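Beta-N-acetylhexosaminidase (Beutenbergia cavernae, PDB 5BU9) probably hydrolyses terminal non-reducing N-acetyl-D-hexosamine residues from N-acetyl-beta-D-hexosaminides, as a member of glycosyl hydrolase family 3. Local coordinates at residues Q80-N84 / I96-Q102; Q9-Q13 / D66-V72; M134-P140 / Y158-A164. All blocks are in the same frame, centred on the assembly; numbering follows the deposited sequence.

Interaction 1. Residues Q80-N84 / I96-Q102; sequences QEGGN and IPTALDQ
Gln102 points its carboxamide from helix 99-102 at the end of strand 75-82, where Glu81 and Gly82 form a classic beta bulge in this family 3 TIM barrel. NE2 uses one hydrogen on Glu81 O (3.0 Å), in that carbonyl's plane, and the other on Pro97 O (2.9 Å), which it meets from above the carbonyl plane. Both acceptors lie almost in the plane of the Gln102 amide, so the pair of bonds fixes its rotation. CG stands beside the backbone N (chi1 -69°) and the chain runs extended from there, which brings the amide to the strand. Replacing Gln102 with a leucine would remove both N-H groups and would probably leave Glu81 O and Pro97 O without the donor they share.

Ile96 supplies the apolar side. Its chain crosses that of Gln80 at about a right angle, CD1 touching Gln80 CG at 3.7 Å. Gln80 NE2, which also borders Ile96 CD1, bonds to Leu88 O. Gly82 has no side chain, and its CA packs directly against Ile96 CG2 and 3.3 Å from Pro97 O. Trp117 of helix 107-123 packs on both Ile96 and Gln102. Next along, Gly83 N bonds to Ile96 O (2.8 Å), and Thr98, the helix N-cap, sets CG2 over Gly83 CA.

The Glu81 carboxylate points to Lys184 and Arg154, near a glycerol that may mark a pocket. Of the bulge's carbonyls, Gly82 O takes a water that also accepts from Ala99 N, and Glu81 O takes Gln102 NE2 and a water shared with OE1.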
loop_
_atom_site.group_PDB
_atom_site.type_symbol
_atom_site.label_atom_id
_atom_site.label_comp_id
_atom_site.label_asym_id
_atom_site.label_seq_id
_atom_site.Cartn_x
_atom_site.Cartn_y
_atom_site.Cartn_z
ATOM N N GLN A 80 -3.460 5.444 7.637
ATOM C CA GLN A 80 -3.757 6.682 8.371
ATOM C C GLN A 80 -4.036 7.801 7.359
ATOM O O GLN A 80 -3.247 8.710 7.207
ATOM C CB GLN A 80 -2.608 7.052 9.327
ATOM C CG GLN A 80 -2.987 8.068 10.447
ATOM C CD GLN A 80 -3.663 7.427 11.673
ATOM O OE1 GLN A 80 -4.311 6.399 11.555
ATOM N NE2 GLN A 80 -3.485 8.028 12.854
ATOM N N GLU A 81 -5.160 7.714 6.655
ATOM C CA GLU A 81 -5.539 8.741 5.670
ATOM C C GLU A 81 -6.177 9.929 6.350
ATOM O O GLU A 81 -5.958 11.070 5.946
ATOM C CB GLU A 81 -6.533 8.197 4.622
ATOM C CG GLU A 81 -6.027 7.024 3.766
ATOM C CD GLU A 81 -7.144 6.369 2.962
ATOM O OE1 GLU A 81 -8.150 7.032 2.624
ATOM O OE2 GLU A 81 -7.041 5.165 2.694
ATOM N N GLY A 82 -6.979 9.640 7.378
ATOM C CA GLY A 82 -7.888 10.617 7.956
ATOM C C GLY A 82 -9.361 10.309 7.688
ATOM O O GLY A 82 -9.693 9.539 6.769
ATOM N N GLY A 83 -10.240 10.888 8.512
ATOM C CA GLY A 83 -11.671 10.775 8.304
ATOM C C GLY A 83 -12.194 9.354 8.484
ATOM O O GLY A 83 -12.068 8.761 9.556
ATOM N N ASN A 84 -12.790 8.803 7.438
ATOM C CA ASN A 84 -13.336 7.446 7.490
ATOM C C ASN A 84 -12.244 6.372 7.472
ATOM O O ASN A 84 -12.540 5.202 7.671
ATOM C CB ASN A 84 -14.313 7.234 6.325
ATOM C CG ASN A 84 -15.608 8.023 6.517
ATOM O OD1 ASN A 84 -16.235 7.949 7.559
ATOM N ND2 ASN A 84 -15.985 8.800 5.521
ATOM N N ILE A 96 -7.909 13.199 12.608
ATOM C CA ILE A 96 -7.551 13.668 11.287
ATOM C C ILE A 96 -8.804 13.794 10.420
ATOM O O ILE A 96 -9.570 12.864 10.339
ATOM C CB ILE A 96 -6.547 12.718 10.655
ATOM C CG1 ILE A 96 -5.368 12.484 11.608
ATOM C CG2 ILE A 96 -6.058 13.283 9.354
ATOM C CD1 ILE A 96 -4.373 11.400 11.111
ATOM N N PRO A 97 -9.007 14.957 9.774
ATOM C CA PRO A 97 -10.175 15.160 8.901
ATOM C C PRO A 97 -10.141 14.271 7.649
ATOM O O PRO A 97 -9.104 13.675 7.367
ATOM C CB PRO A 97 -10.087 16.656 8.529
ATOM C CG PRO A 97 -8.738 17.119 8.963
ATOM C CD PRO A 97 -8.268 16.207 10.022
ATOM N N THR A 98 -11.267 14.159 6.939
ATOM C CA THR A 98 -11.335 13.430 5.672
ATOM C C THR A 98 -10.348 14.094 4.722
ATOM O O THR A 98 -10.056 15.281 4.888
ATOM C CB THR A 98 -12.757 13.464 5.045
ATOM O OG1 THR A 98 -13.115 14.822 4.746
ATOM C CG2 THR A 98 -13.795 12.888 5.992
ATOM N N ALA A 99 -9.826 13.336 3.753
ATOM C CA ALA A 99 -8.973 13.908 2.721
ATOM C C ALA A 99 -9.722 15.014 1.989
ATOM O O ALA A 99 -9.112 15.967 1.499
ATOM C CB ALA A 99 -8.498 12.827 1.727
ATOM N N LEU A 100 -11.049 14.901 1.913
ATOM C CA LEU A 100 -11.817 15.911 1.177
ATOM C C LEU A 100 -11.693 17.241 1.910
ATOM O O LEU A 100 -11.400 18.274 1.287
ATOM C CB LEU A 100 -13.287 15.507 1.014
ATOM C CG LEU A 100 -14.159 16.549 0.310
ATOM C CD1 LEU A 100 -13.590 16.930 -1.055
ATOM C CD2 LEU A 100 -15.593 16.063 0.178
ATOM N N ASP A 101 -11.897 17.208 3.231
ATOM C CA ASP A 101 -11.654 18.386 4.087
ATOM C C ASP A 101 -10.202 18.858 3.965
ATOM O O ASP A 101 -9.951 20.049 3.829
ATOM C CB ASP A 101 -11.974 18.080 5.547
ATOM C CG ASP A 101 -13.462 18.056 5.831
ATOM O OD1 ASP A 101 -14.257 18.468 4.967
ATOM O OD2 ASP A 101 -13.838 17.624 6.930
ATOM N N GLN A 102 -9.251 17.919 3.976
ATOM C CA GLN A 102 -7.842 18.278 3.806
ATOM C C GLN A 102 -7.635 19.022 2.477
ATOM O O GLN A 102 -6.824 19.944 2.390
ATOM C CB GLN A 102 -6.951 17.034 3.872
ATOM C CG GLN A 102 -6.863 16.363 5.248
ATOM C CD GLN A 102 -6.108 15.038 5.198
ATOM O OE1 GLN A 102 -5.051 14.925 4.564
ATOM N NE2 GLN A 102 -6.662 14.024 5.842
HETATM O O HOH W 1 -5.061 12.150 3.422
HETATM O O HOH W 2 -9.796 10.449 4.096
#

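Interaction 2. Residues Q9-Q13 / D66-V72; sequences QRVGQ and DEATGGV
Glu67 O, in the short helix 66-69, is gripped by Gln9 NE2 at 3.2 Å and, weakly, by His36 ND1. The contact joins two short helices that each lead toward a strand of the TIM barrel, helix 7-12 toward strand 15-20 and helix 66-69 toward strand 75-82.

The bond from Gln9 is unusual in direction. Its amide approaches Glu67 O from above the carbonyl plane, with a C=O...N angle of only 103°, although the acceptor lies close to the plane of the Gln9 amide itself. NE2 is also 2.9 Å from Asp66 O. The Gln9 chain is extended beyond CG and spans the gap between the helices, its aliphatic CG passing 3.8 Å from Ala68 O. Ala68 O itself bonds to His36 ND1, the same nitrogen that reaches Glu67 O weakly. The other end of the amide is held within its own terminal region, OE1 accepting from Ser6 N.

Four residues on, Gln13 bends at chi2 (-68°) and brings its amide against the type I' turn from Thr69 to Val72, which is built with positive phi at Gly70 and Gly71. OE1 touches Val72 CG1 at 3.5 Å and accepts a hydrogen bond from Lys337 NZ. Gln13 NE2 also lies 4.0 Å from Thr69 CB, the two side chains crossing at about a right angle. Leu334 of helix 320-336 lies against both Gln13 and Val72. A water accepts from Gln13 NE2 (3.0 Å) and probably donates to Val72 O. The same carbonyl is met from within the turn, since Thr69 OG1 donates to Val72 O at 2.8 Å.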
loop_
_atom_site.group_PDB
_atom_site.type_symbol
_atom_site.label_atom_id
_atom_site.label_comp_id
_atom_site.label_asym_id
_atom_site.label_seq_id
_atom_site.Cartn_x
_atom_site.Cartn_y
_atom_site.Cartn_z
ATOM N N GLN A 9 14.358 -15.647 2.662
ATOM C CA GLN A 9 14.333 -14.331 3.260
ATOM C C GLN A 9 14.053 -13.240 2.217
ATOM O O GLN A 9 13.370 -12.267 2.533
ATOM C CB GLN A 9 15.645 -14.069 3.987
ATOM C CG GLN A 9 15.794 -14.889 5.264
ATOM C CD GLN A 9 17.209 -14.861 5.766
ATOM O OE1 GLN A 9 18.121 -14.614 4.993
ATOM N NE2 GLN A 9 17.406 -15.101 7.060
ATOM N N ARG A 10 14.542 -13.395 0.985
ATOM C CA ARG A 10 14.264 -12.389 -0.049
ATOM C C ARG A 10 12.785 -12.401 -0.431
ATOM O O ARG A 10 12.143 -11.347 -0.485
ATOM C CB ARG A 10 15.146 -12.606 -1.287
ATOM C CG ARG A 10 16.630 -12.407 -1.012
ATOM C CD ARG A 10 17.473 -12.238 -2.283
ATOM N NE ARG A 10 17.379 -13.355 -3.227
ATOM C CZ ARG A 10 18.100 -14.484 -3.179
ATOM N NH1 ARG A 10 18.980 -14.696 -2.219
ATOM N NH2 ARG A 10 17.943 -15.422 -4.106
ATOM N N VAL A 11 12.233 -13.591 -0.656
ATOM C CA VAL A 11 10.806 -13.727 -0.868
ATOM C C VAL A 11 10.047 -13.079 0.302
ATOM O O VAL A 11 9.114 -12.301 0.098
ATOM C CB VAL A 11 10.415 -15.187 -1.029
ATOM C CG1 VAL A 11 8.910 -15.299 -1.021
ATOM C CG2 VAL A 11 10.957 -15.714 -2.321
ATOM N N GLY A 12 10.481 -13.368 1.523
ATOM C CA GLY A 12 9.850 -12.826 2.710
ATOM C C GLY A 12 9.772 -11.319 2.659
ATOM O O GLY A 12 8.787 -10.731 3.096
ATOM N N GLN A 13 10.771 -10.672 2.074
ATOM C CA GLN A 13 10.712 -9.211 1.957
ATOM C C GLN A 13 9.604 -8.672 1.038
ATOM O O GLN A 13 9.301 -7.476 1.097
ATOM C CB GLN A 13 12.055 -8.678 1.455
ATOM C CG GLN A 13 13.147 -8.918 2.405
ATOM C CD GLN A 13 12.995 -8.101 3.662
ATOM O OE1 GLN A 13 12.797 -6.886 3.604
ATOM N NE2 GLN A 13 13.067 -8.768 4.810
ATOM N N ASP A 66 18.465 -12.368 12.708
ATOM C CA ASP A 66 19.209 -12.716 11.519
ATOM C C ASP A 66 18.560 -13.914 10.787
ATOM O O ASP A 66 18.455 -13.942 9.557
ATOM C CB ASP A 66 20.680 -13.026 11.864
ATOM C CG ASP A 66 21.548 -13.097 10.611
ATOM O OD1 ASP A 66 21.863 -12.016 10.052
ATOM O OD2 ASP A 66 21.877 -14.221 10.156
ATOM N N GLU A 67 18.134 -14.901 11.556
ATOM C CA GLU A 67 17.424 -16.045 11.013
ATOM C C GLU A 67 16.055 -15.681 10.424
ATOM O O GLU A 67 15.628 -16.272 9.444
ATOM C CB GLU A 67 17.263 -17.101 12.102
ATOM C CG GLU A 67 16.614 -18.374 11.614
ATOM C CD GLU A 67 16.901 -19.518 12.544
ATOM O OE1 GLU A 67 17.746 -19.320 13.443
ATOM O OE2 GLU A 67 16.290 -20.597 12.385
ATOM N N ALA A 68 15.374 -14.698 10.999
ATOM C CA ALA A 68 14.061 -14.317 10.487
ATOM C C ALA A 68 14.150 -13.517 9.181
ATOM O O ALA A 68 13.589 -13.910 8.172
ATOM C CB ALA A 68 13.304 -13.529 11.526
ATOM N N THR A 69 14.858 -12.394 9.205
ATOM C CA THR A 69 14.854 -11.467 8.074
ATOM C C THR A 69 16.269 -11.007 7.706
ATOM O O THR A 69 16.443 -9.943 7.091
ATOM C CB THR A 69 14.005 -10.212 8.376
ATOM O OG1 THR A 69 14.590 -9.517 9.483
ATOM C CG2 THR A 69 12.606 -10.596 8.772
ATOM N N GLY A 70 17.279 -11.773 8.116
ATOM C CA GLY A 70 18.668 -11.371 7.893
ATOM C C GLY A 70 18.996 -10.051 8.577
ATOM O O GLY A 70 19.906 -9.323 8.149
ATOM N N GLY A 71 18.259 -9.755 9.650
ATOM C CA GLY A 71 18.432 -8.519 10.389
ATOM C C GLY A 71 17.792 -7.300 9.734
ATOM O O GLY A 71 17.850 -6.205 10.275
ATOM N N VAL A 72 17.174 -7.479 8.572
ATOM C CA VAL A 72 16.507 -6.375 7.895
ATOM C C VAL A 72 15.287 -5.902 8.689
ATOM O O VAL A 72 14.440 -6.706 9.084
ATOM C CB VAL A 72 16.114 -6.772 6.489
ATOM C CG1 VAL A 72 15.258 -5.678 5.855
ATOM C CG2 VAL A 72 17.385 -6.994 5.673
HETATM O O HOH W 3 12.422 -7.161 7.239
#

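Interaction 3. Residues M134-P140 / Y158-A164; sequences MDVVASP and YDAETVA
Pro140 lies over one face of the Tyr158 ring, at the outer part of the long loop that connects strand 128-129 to helix 160-176 in the TIM barrel. This is a CH-pi contact, with Pro140 CD 3.8 Å from the centroid of the Tyr158 ring and only 11° off its normal. Val137 takes a different position, side by side with the tyrosine, its CG1 in the ring plane at the edge and 4.0 Å from Tyr158 CE1. The ring is therefore bounded by the loop on a face and along an edge, while its OH makes a weak hydrogen bond to Glu155.

No conventional hydrogen bond joins the two segments. The polar element is a CA-H...O contact of 3.2 Å from Tyr158 CA to Val137 O.

Deeper in, aliphatic groups pack on one another and on backbone atoms. The two methyls of Val136 divide their work: CG1, anti to the backbone N (chi1 177°), presses on the Tyr158-Asp159 peptide, whereas CG2 meets Val163 CG2 at 3.9 Å. The other branch of Val163, CG1, touches Met134 O at 3.6 Å. Selenomethionine Met134 bends at its last torsion, bringing CE within 3.6 Å of Ala164 CA. Helix 212-222 flanks this side, with Phe217 on Met134 and Ala219 on Ala164.

Asp159 is the N-cap of helix 160-176. Asp159 OD1 accepts from both Thr162 N and Thr162 OG1, the latter at 2.7 Å, and both donors reach it on the syn side from the same face of the carboxylate plane.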
loop_
_atom_site.group_PDB
_atom_site.type_symbol
_atom_site.label_atom_id
_atom_site.label_comp_id
_atom_site.label_asym_id
_atom_site.label_seq_id
_atom_site.Cartn_x
_atom_site.Cartn_y
_atom_site.Cartn_z
HETATM N N MSE A 134 -4.410 9.414 -4.158
HETATM C CA MSE A 134 -4.299 10.341 -5.277
HETATM C C MSE A 134 -5.270 9.989 -6.395
HETATM O O MSE A 134 -5.115 10.444 -7.529
HETATM C CB MSE A 134 -2.867 10.377 -5.793
HETATM C CG MSE A 134 -1.899 10.812 -4.710
HETATM SE SE MSE A 134 -0.191 11.413 -5.408
HETATM C CE MSE A 134 -0.735 13.218 -5.938
ATOM N N ASP A 135 -6.270 9.179 -6.053
ATOM C CA ASP A 135 -7.357 8.869 -6.945
ATOM C C ASP A 135 -8.061 10.177 -7.238
ATOM O O ASP A 135 -8.151 11.020 -6.361
ATOM C CB ASP A 135 -8.350 7.874 -6.312
ATOM C CG ASP A 135 -7.750 6.506 -6.072
ATOM O OD1 ASP A 135 -7.094 5.947 -6.992
ATOM O OD2 ASP A 135 -7.957 5.991 -4.948
ATOM N N VAL A 136 -8.563 10.354 -8.451
ATOM C CA VAL A 136 -9.331 11.550 -8.760
ATOM C C VAL A 136 -10.782 11.177 -9.003
ATOM O O VAL A 136 -11.054 10.328 -9.835
ATOM C CB VAL A 136 -8.738 12.288 -9.968
ATOM C CG1 VAL A 136 -9.581 13.465 -10.304
ATOM C CG2 VAL A 136 -7.343 12.758 -9.653
ATOM N N VAL A 137 -11.706 11.808 -8.283
ATOM C CA VAL A 137 -13.131 11.571 -8.475
ATOM C C VAL A 137 -13.583 12.595 -9.532
ATOM O O VAL A 137 -13.033 13.680 -9.602
ATOM C CB VAL A 137 -13.899 11.661 -7.128
ATOM C CG1 VAL A 137 -15.396 11.579 -7.311
ATOM C CG2 VAL A 137 -13.480 10.532 -6.220
ATOM N N ALA A 138 -14.560 12.244 -10.369
ATOM C CA ALA A 138 -14.869 13.052 -11.561
ATOM C C ALA A 138 -15.419 14.425 -11.229
ATOM O O ALA A 138 -15.096 15.394 -11.905
ATOM C CB ALA A 138 -15.863 12.319 -12.459
ATOM N N SER A 139 -16.268 14.473 -10.196
ATOM C CA SER A 139 -16.989 15.685 -9.796
ATOM C C SER A 139 -17.645 15.461 -8.433
ATOM O O SER A 139 -17.878 14.317 -8.044
ATOM C CB SER A 139 -18.051 16.054 -10.828
ATOM O OG SER A 139 -19.140 15.137 -10.767
ATOM N N PRO A 140 -17.940 16.550 -7.699
ATOM C CA PRO A 140 -18.571 16.354 -6.387
ATOM C C PRO A 140 -19.964 15.678 -6.472
ATOM O O PRO A 140 -20.331 14.948 -5.545
ATOM C CB PRO A 140 -18.660 17.790 -5.805
ATOM C CG PRO A 140 -18.402 18.733 -6.982
ATOM C CD PRO A 140 -17.514 17.949 -7.927
ATOM N N TYR A 158 -11.152 16.904 -7.368
ATOM C CA TYR A 158 -11.860 16.413 -8.546
ATOM C C TYR A 158 -11.114 16.736 -9.826
ATOM O O TYR A 158 -11.672 16.670 -10.912
ATOM C CB TYR A 158 -13.269 17.012 -8.578
ATOM C CG TYR A 158 -13.954 16.758 -7.271
ATOM C CD1 TYR A 158 -14.464 15.510 -6.988
ATOM C CD2 TYR A 158 -14.028 17.738 -6.289
ATOM C CE1 TYR A 158 -15.057 15.224 -5.774
ATOM C CE2 TYR A 158 -14.627 17.459 -5.056
ATOM C CZ TYR A 158 -15.134 16.197 -4.811
ATOM O OH TYR A 158 -15.734 15.893 -3.620
ATOM N N ASP A 159 -9.849 17.105 -9.668
ATOM C CA ASP A 159 -8.937 17.332 -10.784
ATOM C C ASP A 159 -7.486 17.056 -10.368
ATOM O O ASP A 159 -7.150 17.031 -9.167
ATOM C CB ASP A 159 -9.063 18.764 -11.306
ATOM C CG ASP A 159 -8.872 19.795 -10.213
ATOM O OD1 ASP A 159 -7.702 20.108 -9.879
ATOM O OD2 ASP A 159 -9.899 20.270 -9.679
ATOM N N ALA A 160 -6.627 16.859 -11.363
ATOM C CA ALA A 160 -5.256 16.439 -11.109
ATOM C C ALA A 160 -4.468 17.486 -10.322
ATOM O O ALA A 160 -3.614 17.134 -9.515
ATOM C CB ALA A 160 -4.563 16.125 -12.406
ATOM N N GLU A 161 -4.754 18.765 -10.534
ATOM C CA GLU A 161 -3.938 19.794 -9.902
ATOM C C GLU A 161 -4.219 19.901 -8.390
ATOM O O GLU A 161 -3.302 19.987 -7.582
ATOM C CB GLU A 161 -4.159 21.140 -10.580
ATOM C CG GLU A 161 -3.265 22.248 -10.030
ATOM C CD GLU A 161 -3.834 23.656 -10.251
ATOM O OE1 GLU A 161 -4.896 23.784 -10.913
ATOM O OE2 GLU A 161 -3.215 24.638 -9.756
ATOM N N THR A 162 -5.490 19.902 -8.020
ATOM C CA THR A 162 -5.885 19.971 -6.618
ATOM C C THR A 162 -5.375 18.749 -5.868
ATOM O O THR A 162 -4.768 18.863 -4.808
ATOM C CB THR A 162 -7.428 20.056 -6.465
ATOM O OG1 THR A 162 -7.936 21.080 -7.323
ATOM C CG2 THR A 162 -7.813 20.363 -5.043
ATOM N N VAL A 163 -5.643 17.577 -6.430
ATOM C CA VAL A 163 -5.217 16.326 -5.827
ATOM C C VAL A 163 -3.710 16.281 -5.659
ATOM O O VAL A 163 -3.221 15.930 -4.586
ATOM C CB VAL A 163 -5.732 15.123 -6.652
ATOM C CG1 VAL A 163 -5.045 13.803 -6.224
ATOM C CG2 VAL A 163 -7.256 15.020 -6.487
ATOM N N ALA A 164 -2.972 16.629 -6.708
ATOM C CA ALA A 164 -1.511 16.672 -6.643
ATOM C C ALA A 164 -0.989 17.584 -5.537
ATOM O O ALA A 164 -0.145 17.179 -4.752
ATOM C CB ALA A 164 -0.952 17.124 -7.945
#

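Overall arrangement
From the N terminus, interaction 2 comes first: helix 7-12 meets helix 66-69, closing a long excursion through two strand-helix units of the barrel and bringing the C-terminal helix 320-336 alongside. The chain then runs through strand 75-82 into interaction 1, which closes the short loop from the strand end to helix 99-102. Interaction 3 follows, folding the loop after strand 128-129 onto the start of helix 160-176. The three lie in series, none enclosing or crossing another. Interactions 1 and 3 are neighbours on one side of the chain's centre, joined where Leu100 CD1 touches Tyr158 OH at 3.5 Å; interaction 2 lies on the opposite side.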